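Local coordinates for arginine decarboxylase, A207R protein (Paramecium bursaria Chlorella virus 1, PDB 2NVA), which probably decarboxylates arginine to agmatine with the help of pyridoxal 5'-phosphate, as a dimeric, viral member of the eukaryotic ornithine decarboxylase-like family, at residues T35-R40 / Y229-I234; N50-L55 / E259-L264; E196-A201 / D240-D245; V356-F361 / G365-Y370. All coordinates share one frame; numbering follows the deposited sequence.

Interaction 1 of 4, residues T35-R40 / Y229-I234; sequences TILFPR and YMSDYI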
# COMPACT_ATOMS: atom_id res chain seq x y z
N THR A 35 -1.73 -8.32 31.77
CA THR A 35 -1.13 -8.35 33.11
C THR A 35 -1.38 -9.69 33.80
O THR A 35 -0.50 -10.22 34.48
CB THR A 35 -1.66 -7.16 33.96
OG1 THR A 35 -1.34 -5.94 33.26
CG2 THR A 35 -1.02 -7.13 35.34
N ILE A 36 -2.57 -10.24 33.61
CA ILE A 36 -2.91 -11.55 34.16
C ILE A 36 -2.30 -12.72 33.37
O ILE A 36 -1.78 -13.66 33.98
CB ILE A 36 -4.47 -11.72 34.43
CG1 ILE A 36 -4.84 -13.19 34.67
CG2 ILE A 36 -5.30 -11.26 33.28
CD1 ILE A 36 -4.59 -13.66 36.08
N LEU A 37 -2.34 -12.65 32.04
CA LEU A 37 -1.81 -13.73 31.21
C LEU A 37 -0.29 -13.84 31.32
O LEU A 37 0.27 -14.94 31.32
CB LEU A 37 -2.22 -13.54 29.75
CG LEU A 37 -3.73 -13.55 29.47
CD1 LEU A 37 -4.00 -13.28 28.00
CD2 LEU A 37 -4.35 -14.87 29.90
N PHE A 38 0.37 -12.69 31.39
CA PHE A 38 1.83 -12.59 31.34
C PHE A 38 2.33 -11.79 32.53
O PHE A 38 2.80 -10.66 32.38
CB PHE A 38 2.27 -11.88 30.05
CG PHE A 38 2.01 -12.65 28.80
CD1 PHE A 38 1.03 -12.23 27.90
CD2 PHE A 38 2.76 -13.79 28.49
CE1 PHE A 38 0.79 -12.94 26.72
CE2 PHE A 38 2.53 -14.49 27.31
CZ PHE A 38 1.54 -14.07 26.43
N PRO A 39 2.23 -12.37 33.74
CA PRO A 39 2.54 -11.51 34.89
C PRO A 39 3.99 -11.03 34.98
O PRO A 39 4.27 -10.10 35.74
CB PRO A 39 2.19 -12.38 36.09
CG PRO A 39 2.30 -13.78 35.58
CD PRO A 39 1.87 -13.74 34.15
N ARG A 40 4.90 -11.65 34.23
CA ARG A 40 6.32 -11.26 34.27
C ARG A 40 6.74 -10.39 33.08
O ARG A 40 7.88 -9.92 33.04
CB ARG A 40 7.22 -12.50 34.32
CG ARG A 40 7.23 -13.22 35.68
CD ARG A 40 8.43 -14.18 35.77
NE ARG A 40 9.74 -13.51 35.67
CZ ARG A 40 10.90 -14.15 35.52
NH1 ARG A 40 10.94 -15.48 35.44
NH2 ARG A 40 12.04 -13.47 35.44
N TYR A 229 -3.72 -20.59 25.39
CA TYR A 229 -2.82 -21.58 24.78
C TYR A 229 -1.42 -21.00 24.59
O TYR A 229 -0.44 -21.66 24.94
CB TYR A 229 -3.36 -22.25 23.49
CG TYR A 229 -3.45 -21.39 22.23
CD1 TYR A 229 -4.22 -20.23 22.22
CD2 TYR A 229 -2.82 -21.77 21.03
CE1 TYR A 229 -4.33 -19.44 21.06
CE2 TYR A 229 -2.93 -20.99 19.86
CZ TYR A 229 -3.70 -19.83 19.89
OH TYR A 229 -3.82 -18.99 18.79
N MET A 230 -1.33 -19.79 24.05
CA MET A 230 -0.03 -19.18 23.80
C MET A 230 0.67 -18.81 25.11
O MET A 230 1.82 -19.21 25.35
CB MET A 230 -0.13 -17.99 22.83
CG MET A 230 -0.71 -18.36 21.44
SD MET A 230 0.25 -19.63 20.56
CE MET A 230 1.60 -18.62 19.93
N SER A 231 -0.05 -18.09 25.98
CA SER A 231 0.54 -17.53 27.19
C SER A 231 1.02 -18.57 28.19
O SER A 231 2.10 -18.42 28.74
CB SER A 231 -0.43 -16.54 27.85
OG SER A 231 -1.61 -17.19 28.29
N ASP A 232 0.24 -19.63 28.41
CA ASP A 232 0.64 -20.72 29.32
C ASP A 232 1.96 -21.34 28.90
O ASP A 232 2.85 -21.59 29.73
CB ASP A 232 -0.41 -21.83 29.35
CG ASP A 232 -1.69 -21.40 30.00
OD1 ASP A 232 -1.63 -20.46 30.84
OD2 ASP A 232 -2.77 -21.99 29.67
N TYR A 233 2.09 -21.57 27.60
CA TYR A 233 3.30 -22.21 27.10
C TYR A 233 4.51 -21.27 27.10
O TYR A 233 5.62 -21.69 27.41
CB TYR A 233 3.05 -22.86 25.74
CG TYR A 233 3.93 -24.07 25.47
CD1 TYR A 233 4.03 -25.10 26.40
CD2 TYR A 233 4.66 -24.17 24.28
CE1 TYR A 233 4.85 -26.24 26.15
CE2 TYR A 233 5.46 -25.27 24.01
CZ TYR A 233 5.56 -26.29 24.92
OH TYR A 233 6.39 -27.39 24.63
N ILE A 234 4.29 -20.00 26.76
CA ILE A 234 5.34 -18.98 26.85
C ILE A 234 5.81 -18.86 28.30
O ILE A 234 7.01 -18.84 28.55
CB ILE A 234 4.85 -17.61 26.31
CG1 ILE A 234 4.76 -17.64 24.78
CG2 ILE A 234 5.74 -16.46 26.81
CD1 ILE A 234 3.97 -16.46 24.16
O HOH W 1 -1.43 -17.12 31.05

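Interaction 2 of 4, residues N50-L55 / E259-L264; sequences NNDEVL and EHYSVL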
# COMPACT_ATOMS: atom_id res chain seq x y z
N ASN A 50 -0.73 0.29 14.86
CA ASN A 50 -1.80 1.28 14.88
C ASN A 50 -1.31 2.44 15.72
O ASN A 50 -1.09 2.29 16.93
CB ASN A 50 -3.09 0.70 15.49
CG ASN A 50 -4.28 1.61 15.30
OD1 ASN A 50 -4.12 2.82 15.19
ND2 ASN A 50 -5.48 1.03 15.26
N ASN A 51 -1.10 3.58 15.07
CA ASN A 51 -0.54 4.76 15.75
C ASN A 51 -1.60 5.81 16.10
O ASN A 51 -1.27 6.96 16.33
CB ASN A 51 0.55 5.38 14.88
CG ASN A 51 0.08 5.63 13.46
OD1 ASN A 51 -1.12 5.78 13.19
ND2 ASN A 51 1.03 5.70 12.53
N ASP A 52 -2.87 5.40 16.11
CA ASP A 52 -3.97 6.25 16.54
C ASP A 52 -3.60 6.94 17.86
O ASP A 52 -3.24 6.29 18.83
CB ASP A 52 -5.23 5.40 16.69
CG ASP A 52 -6.41 6.19 17.20
OD1 ASP A 52 -6.62 6.20 18.43
OD2 ASP A 52 -7.11 6.82 16.38
N GLU A 53 -3.70 8.27 17.89
CA GLU A 53 -3.21 9.00 19.06
C GLU A 53 -3.98 8.74 20.36
O GLU A 53 -3.40 8.85 21.45
CB GLU A 53 -3.01 10.49 18.78
CG GLU A 53 -4.26 11.30 18.59
CD GLU A 53 -3.92 12.78 18.32
OE1 GLU A 53 -4.50 13.66 18.99
OE2 GLU A 53 -3.07 13.05 17.43
N VAL A 54 -5.26 8.39 20.25
CA VAL A 54 -6.05 8.01 21.43
C VAL A 54 -5.60 6.65 21.96
O VAL A 54 -5.52 6.45 23.18
CB VAL A 54 -7.57 8.05 21.13
CG1 VAL A 54 -8.38 7.42 22.27
CG2 VAL A 54 -8.02 9.49 20.90
N LEU A 55 -5.32 5.73 21.05
CA LEU A 55 -4.79 4.41 21.42
C LEU A 55 -3.46 4.56 22.17
O LEU A 55 -3.26 3.93 23.21
CB LEU A 55 -4.59 3.53 20.18
CG LEU A 55 -4.04 2.12 20.39
CD1 LEU A 55 -4.96 1.29 21.29
CD2 LEU A 55 -3.82 1.41 19.06
N GLU A 259 -5.87 -5.17 17.36
CA GLU A 259 -6.88 -5.85 16.52
C GLU A 259 -8.32 -5.44 16.86
O GLU A 259 -9.07 -4.99 15.98
CB GLU A 259 -6.73 -7.37 16.57
CG GLU A 259 -7.79 -8.11 15.73
CD GLU A 259 -7.60 -9.62 15.69
OE1 GLU A 259 -6.57 -10.13 16.21
OE2 GLU A 259 -8.47 -10.33 15.11
N HIS A 260 -8.70 -5.58 18.13
CA HIS A 260 -10.09 -5.41 18.54
C HIS A 260 -10.44 -3.97 18.89
O HIS A 260 -11.57 -3.68 19.29
CB HIS A 260 -10.40 -6.33 19.72
CG HIS A 260 -10.10 -7.77 19.44
ND1 HIS A 260 -10.72 -8.48 18.43
CD2 HIS A 260 -9.24 -8.64 20.04
CE1 HIS A 260 -10.25 -9.72 18.41
NE2 HIS A 260 -9.36 -9.84 19.39
N TYR A 261 -9.47 -3.09 18.76
CA TYR A 261 -9.66 -1.69 19.10
C TYR A 261 -10.75 -1.00 18.27
O TYR A 261 -11.47 -0.13 18.77
CB TYR A 261 -8.33 -0.94 18.93
CG TYR A 261 -8.37 0.56 19.20
CD1 TYR A 261 -8.90 1.08 20.39
CD2 TYR A 261 -7.81 1.47 18.28
CE1 TYR A 261 -8.92 2.45 20.63
CE2 TYR A 261 -7.81 2.82 18.51
CZ TYR A 261 -8.36 3.32 19.69
OH TYR A 261 -8.35 4.68 19.91
N SER A 262 -10.84 -1.37 16.99
CA SER A 262 -11.68 -0.68 16.03
C SER A 262 -12.53 -1.64 15.20
O SER A 262 -12.16 -2.79 15.01
CB SER A 262 -10.83 0.16 15.07
OG SER A 262 -10.01 1.08 15.78
N VAL A 263 -13.67 -1.13 14.73
CA VAL A 263 -14.38 -1.75 13.60
C VAL A 263 -14.31 -0.73 12.46
O VAL A 263 -14.12 0.45 12.71
CB VAL A 263 -15.85 -2.13 13.93
CG1 VAL A 263 -15.91 -3.11 15.13
CG2 VAL A 263 -16.71 -0.88 14.23
N LEU A 264 -14.45 -1.19 11.22
CA LEU A 264 -14.43 -0.27 10.07
C LEU A 264 -15.76 -0.34 9.34
O LEU A 264 -16.12 -1.38 8.82
CB LEU A 264 -13.27 -0.60 9.12
CG LEU A 264 -13.13 0.27 7.86
CD1 LEU A 264 -13.15 1.77 8.14
CD2 LEU A 264 -11.84 -0.13 7.12
O HOH W 2 -7.95 2.21 14.20

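Interaction 3 of 4, residues E196-A201 / D240-D245; sequences EAFNEA and DFFPED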
# COMPACT_ATOMS: atom_id res chain seq x y z
N GLU A 196 20.42 -19.68 25.26
CA GLU A 196 21.72 -20.08 24.75
C GLU A 196 22.52 -18.86 24.29
O GLU A 196 23.73 -18.80 24.50
CB GLU A 196 21.58 -21.09 23.61
CG GLU A 196 21.01 -22.43 24.08
CD GLU A 196 20.57 -23.35 22.96
OE1 GLU A 196 20.55 -22.92 21.77
OE2 GLU A 196 20.22 -24.53 23.26
N ALA A 197 21.85 -17.90 23.65
CA ALA A 197 22.51 -16.65 23.27
C ALA A 197 22.88 -15.79 24.49
O ALA A 197 23.94 -15.16 24.52
CB ALA A 197 21.62 -15.86 22.30
N PHE A 198 22.00 -15.77 25.48
CA PHE A 198 22.22 -15.08 26.75
C PHE A 198 23.52 -15.59 27.38
O PHE A 198 24.37 -14.80 27.84
CB PHE A 198 21.05 -15.41 27.66
CG PHE A 198 20.73 -14.37 28.68
CD1 PHE A 198 19.88 -13.31 28.37
CD2 PHE A 198 21.22 -14.50 29.99
CE1 PHE A 198 19.55 -12.36 29.33
CE2 PHE A 198 20.89 -13.56 30.96
CZ PHE A 198 20.04 -12.48 30.61
N ASN A 199 23.69 -16.92 27.36
CA ASN A 199 24.87 -17.58 27.91
C ASN A 199 26.16 -17.29 27.14
O ASN A 199 27.24 -17.25 27.74
CB ASN A 199 24.64 -19.09 28.08
CG ASN A 199 23.62 -19.42 29.19
OD1 ASN A 199 23.33 -18.59 30.07
ND2 ASN A 199 23.08 -20.62 29.14
N GLU A 200 26.05 -17.10 25.82
CA GLU A 200 27.18 -16.67 25.00
C GLU A 200 27.60 -15.25 25.34
O GLU A 200 28.79 -14.95 25.42
CB GLU A 200 26.83 -16.73 23.51
CG GLU A 200 26.74 -18.13 22.96
CD GLU A 200 28.09 -18.71 22.56
OE1 GLU A 200 28.08 -19.61 21.69
OE2 GLU A 200 29.15 -18.29 23.09
N ALA A 201 26.61 -14.38 25.56
CA ALA A 201 26.86 -12.99 25.93
C ALA A 201 27.60 -12.89 27.26
O ALA A 201 28.55 -12.10 27.40
CB ALA A 201 25.55 -12.17 25.96
N ASP A 240 11.28 -22.31 32.56
CA ASP A 240 12.28 -23.34 32.29
C ASP A 240 13.66 -22.75 32.03
O ASP A 240 14.68 -23.36 32.40
CB ASP A 240 11.88 -24.21 31.10
CG ASP A 240 10.74 -25.14 31.41
OD1 ASP A 240 10.35 -25.26 32.60
OD2 ASP A 240 10.24 -25.79 30.46
N PHE A 241 13.70 -21.58 31.38
CA PHE A 241 14.97 -21.01 30.91
C PHE A 241 15.40 -19.70 31.55
O PHE A 241 16.59 -19.39 31.58
CB PHE A 241 14.98 -20.87 29.38
CG PHE A 241 14.69 -22.16 28.68
CD1 PHE A 241 15.65 -23.18 28.67
CD2 PHE A 241 13.46 -22.37 28.07
CE1 PHE A 241 15.38 -24.38 28.03
CE2 PHE A 241 13.19 -23.57 27.42
CZ PHE A 241 14.16 -24.58 27.40
N PHE A 242 14.44 -18.92 32.04
CA PHE A 242 14.74 -17.67 32.70
C PHE A 242 13.99 -17.56 34.04
O PHE A 242 13.26 -16.58 34.27
CB PHE A 242 14.37 -16.48 31.79
CG PHE A 242 15.19 -16.39 30.52
CD1 PHE A 242 16.33 -15.59 30.47
CD2 PHE A 242 14.81 -17.07 29.37
CE1 PHE A 242 17.08 -15.48 29.30
CE2 PHE A 242 15.56 -16.99 28.20
CZ PHE A 242 16.69 -16.18 28.16
N PRO A 243 14.20 -18.55 34.95
CA PRO A 243 13.51 -18.53 36.24
C PRO A 243 13.89 -17.36 37.19
O PRO A 243 13.09 -17.01 38.08
CB PRO A 243 13.88 -19.88 36.87
CG PRO A 243 15.14 -20.28 36.23
CD PRO A 243 15.08 -19.74 34.82
N GLU A 244 15.07 -16.77 37.00
CA GLU A 244 15.66 -15.79 37.95
C GLU A 244 14.90 -14.48 37.94
O GLU A 244 14.51 -13.96 36.89
CB GLU A 244 17.15 -15.50 37.67
CG GLU A 244 17.96 -16.64 37.05
CD GLU A 244 17.48 -16.95 35.65
OE1 GLU A 244 16.28 -17.21 35.50
OE2 GLU A 244 18.27 -16.91 34.67
N ASP A 245 14.73 -13.92 39.14
CA ASP A 245 14.08 -12.63 39.29
C ASP A 245 15.01 -11.52 38.81
O ASP A 245 14.58 -10.37 38.72

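Interaction 4 of 4, residues V356-F361 / G365-Y370; sequences VLTTSF and GEYDVY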
# COMPACT_ATOMS: atom_id res chain seq x y z
N VAL A 356 -3.09 2.31 9.46
CA VAL A 356 -1.68 2.72 9.27
C VAL A 356 -1.19 2.51 7.84
O VAL A 356 -0.18 3.09 7.43
CB VAL A 356 -0.72 2.00 10.24
CG1 VAL A 356 -0.94 2.48 11.68
CG2 VAL A 356 -0.88 0.46 10.13
N LEU A 357 -1.89 1.66 7.08
CA LEU A 357 -1.43 1.31 5.74
C LEU A 357 -2.22 1.98 4.61
O LEU A 357 -2.15 1.57 3.44
CB LEU A 357 -1.40 -0.19 5.57
CG LEU A 357 -0.14 -0.80 6.18
CD1 LEU A 357 -0.42 -2.15 6.76
CD2 LEU A 357 0.96 -0.87 5.14
N THR A 358 -2.95 3.04 4.96
CA THR A 358 -3.80 3.77 4.01
C THR A 358 -2.96 4.45 2.93
O THR A 358 -1.91 5.01 3.21
CB THR A 358 -4.68 4.81 4.76
OG1 THR A 358 -5.50 4.10 5.70
CG2 THR A 358 -5.61 5.53 3.79
N THR A 359 -3.43 4.40 1.68
CA THR A 359 -2.89 5.24 0.60
C THR A 359 -3.97 6.14 0.03
O THR A 359 -5.17 5.92 0.26
CB THR A 359 -2.33 4.43 -0.59
OG1 THR A 359 -3.41 3.93 -1.39
CG2 THR A 359 -1.44 3.26 -0.12
N SER A 360 -3.54 7.14 -0.75
CA SER A 360 -4.48 7.98 -1.47
C SER A 360 -4.56 7.60 -2.95
O SER A 360 -4.94 8.43 -3.78
CB SER A 360 -4.14 9.47 -1.29
OG SER A 360 -2.83 9.77 -1.72
N PHE A 361 -4.22 6.35 -3.26
CA PHE A 361 -4.27 5.85 -4.64
C PHE A 361 -5.67 6.09 -5.23
O PHE A 361 -6.67 5.83 -4.56
CB PHE A 361 -3.90 4.37 -4.68
CG PHE A 361 -3.75 3.80 -6.09
CD1 PHE A 361 -3.01 4.48 -7.07
CD2 PHE A 361 -4.31 2.57 -6.41
CE1 PHE A 361 -2.86 3.93 -8.35
CE2 PHE A 361 -4.18 2.02 -7.68
CZ PHE A 361 -3.45 2.71 -8.66
N GLY A 365 -9.17 6.68 -0.10
CA GLY A 365 -8.35 6.50 1.11
C GLY A 365 -8.75 7.34 2.30
O GLY A 365 -8.19 7.17 3.38
N GLU A 366 -9.72 8.23 2.14
CA GLU A 366 -10.15 9.08 3.25
C GLU A 366 -11.05 8.30 4.19
O GLU A 366 -11.79 7.40 3.77
CB GLU A 366 -10.85 10.34 2.74
CG GLU A 366 -9.91 11.23 1.93
CD GLU A 366 -10.30 12.67 1.95
OE1 GLU A 366 -11.29 13.02 1.27
OE2 GLU A 366 -9.63 13.46 2.66
N TYR A 367 -10.98 8.66 5.47
CA TYR A 367 -11.83 8.04 6.48
C TYR A 367 -11.96 8.96 7.67
O TYR A 367 -11.10 9.81 7.91
CB TYR A 367 -11.27 6.67 6.92
CG TYR A 367 -9.88 6.73 7.53
CD1 TYR A 367 -9.71 6.96 8.89
CD2 TYR A 367 -8.75 6.55 6.74
CE1 TYR A 367 -8.44 7.03 9.46
CE2 TYR A 367 -7.48 6.62 7.31
CZ TYR A 367 -7.34 6.86 8.66
OH TYR A 367 -6.07 6.92 9.23
N ASP A 368 -13.05 8.78 8.40
CA ASP A 368 -13.23 9.44 9.70
C ASP A 368 -12.97 8.46 10.84
O ASP A 368 -12.89 7.25 10.63
CB ASP A 368 -14.66 9.98 9.82
CG ASP A 368 -14.95 11.12 8.85
OD1 ASP A 368 -14.06 11.99 8.66
OD2 ASP A 368 -16.06 11.16 8.28
N VAL A 369 -12.84 8.99 12.06
CA VAL A 369 -12.67 8.15 13.24
C VAL A 369 -13.61 8.64 14.33
O VAL A 369 -13.60 9.83 14.66
CB VAL A 369 -11.20 8.16 13.76
CG1 VAL A 369 -11.06 7.18 14.92
CG2 VAL A 369 -10.21 7.77 12.65
N TYR A 370 -14.42 7.74 14.88
CA TYR A 370 -15.29 8.06 16.01
C TYR A 370 -14.84 7.25 17.21
O TYR A 370 -14.64 6.04 17.10
CB TYR A 370 -16.74 7.66 15.69
CG TYR A 370 -17.40 8.56 14.67
CD1 TYR A 370 -18.01 9.76 15.05
CD2 TYR A 370 -17.43 8.20 13.33
CE1 TYR A 370 -18.63 10.58 14.11
CE2 TYR A 370 -18.04 9.02 12.38
CZ TYR A 370 -18.62 10.21 12.77
OH TYR A 370 -19.24 11.00 11.83

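Interaction 1 of 4, residues T35-R40 / Y229-I234
Two outer helices of the TIM barrel that binds pyridoxal phosphate meet where helix 24-37 ends and helix 229-241 begins, with Leu37 and Phe38 on one side and Ser231 and Ile234 on the other. Phe38, the first residue to leave the helical conformation, lays its ring against the second helix. Ser231 CB sits over one face of that ring, 3.9 Å from its centroid and 29° off the normal, a CH-pi contact whose closest approach is 3.5 Å to Phe38 CZ. At the rim of the same ring, near its plane, Ile234 CG2 lies 3.8 Å from Phe38 CE2; this methyl is anti to the backbone N of Ile234, which directs it to the ring edge. Serine suits its place because its side chain is short, with one small hydroxyl beyond CB, so the backbones can come close, with the CA atoms of Leu37 and Ser231 6.0 Å apart. Its OG, at chi1 64°, lies between the backbone N and carbonyl carbon and faces the end of the first helix. There a water links the two helices: it donates to Leu37 O at 2.8 Å and is hydrogen-bonded to Ser231 OG at 2.8 Å, with a weak further bond to Asp232 OD1. Leu37 O also accepts from Asn235 ND2, one turn further along the second helix, while Trp34 packs against Phe38. A carbonyl at a helix end, where the chain turns off and intrahelical donors run out, is here satisfied by water and amide, beside an apolar patch formed by ring, methyl and methylene.

Interaction 2 of 4, residues N50-L55 / E259-L264
Tyr261 reaches from the second segment to the start of helix 53-61, bridging the TIM barrel and the beta domain of this decarboxylase fold just ahead of strand 262-274. Its CG is anti to the backbone N, which extends the ring toward the first segment. Leu55 CD1 stands almost exactly over the ring centre, 3.9 Å from the centroid and 5° off the normal, a CH-pi contact, while Leu55 CB touches Tyr261 CE2 at 3.7 Å. A branched leucine can lay one methyl over the flat ring, and tyrosine adds a hydroxyl at the far end of that ring: Tyr261 OH donates to Asp52 OD1 at 2.7 Å, arriving from above the carboxylate plane, 50° out of it. The same oxygen caps the helix, accepting from Leu55 N at 3.0 Å with its anti lone pair, so Asp52 is the N-cap residue and two donors hold OD1. Its other oxygen, OD2, is hydrogen-bonded to Tyr371 OH of strand 367-371. These bonds would be expected to favour the ionised carboxylate. Next in sequence, Ser262 begins the strand and meets the first segment through a water, bound to Ser262 OG at 2.8 Å and accepting from Asn50 ND2. That amide nitrogen also donates to Gly351 O. The oxygen of the same amide closes an Asx turn: Asn50 OD1 accepts from Asp52 N at 3.0 Å, the donor tilted 21° from the carbonyl plane.

Interaction 3 of 4, residues E196-A201 / D240-D245
Phe242 O, the carbonyl of the residue that carries this contact, accepts a hydrogen bond from Arg40 NH1, while its side chain meets Phe198 of helix 184-204. The neighbouring carbonyl, Phe241 O, is met by Lys195 NZ. With these polar groups engaged around the end of helix 229-241, the contact between the two segments is itself wholly apolar. The pair is a T-shaped (edge-to-face) one: the edge of Phe242 is turned to the face of Phe198, with ring centroids 5.3 Å apart and planes at 87°. A single corner does the touching. Phe242 CE1 lies 3.7 Å from Phe198 CD1, over the face but displaced toward the rim on that side of the ring, and Phe198 CG is 3.9 Å from the same CE1. The slightly positive hydrogens of one edge thereby meet the electron-rich face of the other ring, a favourable pairing, which is why two phenylalanines suit the place. Phe242 is the first residue to leave helical geometry, and its CG, beside the backbone N at chi1 -65°, carries the ring back toward the neighbouring helix. Ile191 and Val247 give the Phe242 ring apolar neighbours, Lys195 also touches it, and Pro208 packs on Phe198. Far from the cofactor site, the contact packs the turn after helix 229-241 against helix 184-204 in the outer layer of the alpha/beta (TIM) barrel.

Interaction 4 of 4, residues V356-F361 / G365-Y370
Thr358 and Gly365 meet most closely, Thr358 CG2 lying 3.1 Å from Gly365 O. Its hydroxyl turns the other way: Thr358 OG1 comes to 3.6 Å of Tyr367 CE2, approaching the ring obliquely, and is hydrogen-bonded to Asn355 O. With CG2 anti to the backbone N and OG1 beside it (chi1 -60°), the methyl is placed against Gly365 O and the hydroxyl nearer the tyrosine. Alongside, Gly365 CA makes a CA-H...O contact with Thr359 O at 3.3 Å, with an angle of 149° at the hydrogen. Glycine suits this place: at its backbone angles a CB would press on the preceding carbonyl, and here it would also collide with Thr359 O. The next shell fixes the loop. Thr359 OG1 accepts from Phe361 N at 3.2 Å, an ST turn, and is also hydrogen-bonded to Tyr287 O, while Tyr20 of strand 18-22 meets the Tyr367 ring edge-to-face. Further out, Thr359 of the second subunit packs on Thr359 of this chain, and Lys48 of that subunit on Phe361; Leu357 touches the bound agmatine adduct. A tight chain reversal leading into beta-domain strand 367-371 thus borders an active site at the dimer interface.

Interactions 1 and 3 belong to the helical outer layer of the barrel and share helix 229-241, whose start is used by the first and whose end by the second; Arg40 of segment 35-40 connects them by bonding to Phe242 O. Both bury aromatic rings, but interaction 1 adds a water at a helix end where interaction 3 has none between its segments. Interaction 2, the nearest to the chain centre, is buried too and relies on a carboxylate cap, probably charged. Interaction 4 is partly buried and pairs a threonine side chain and a backbone carbonyl with a glycine, beside the second subunit. These last two touch through Asn50 and Val356 and reach the same mixed sheet, while 3 and 4 lie on opposite sides of the chain's centre.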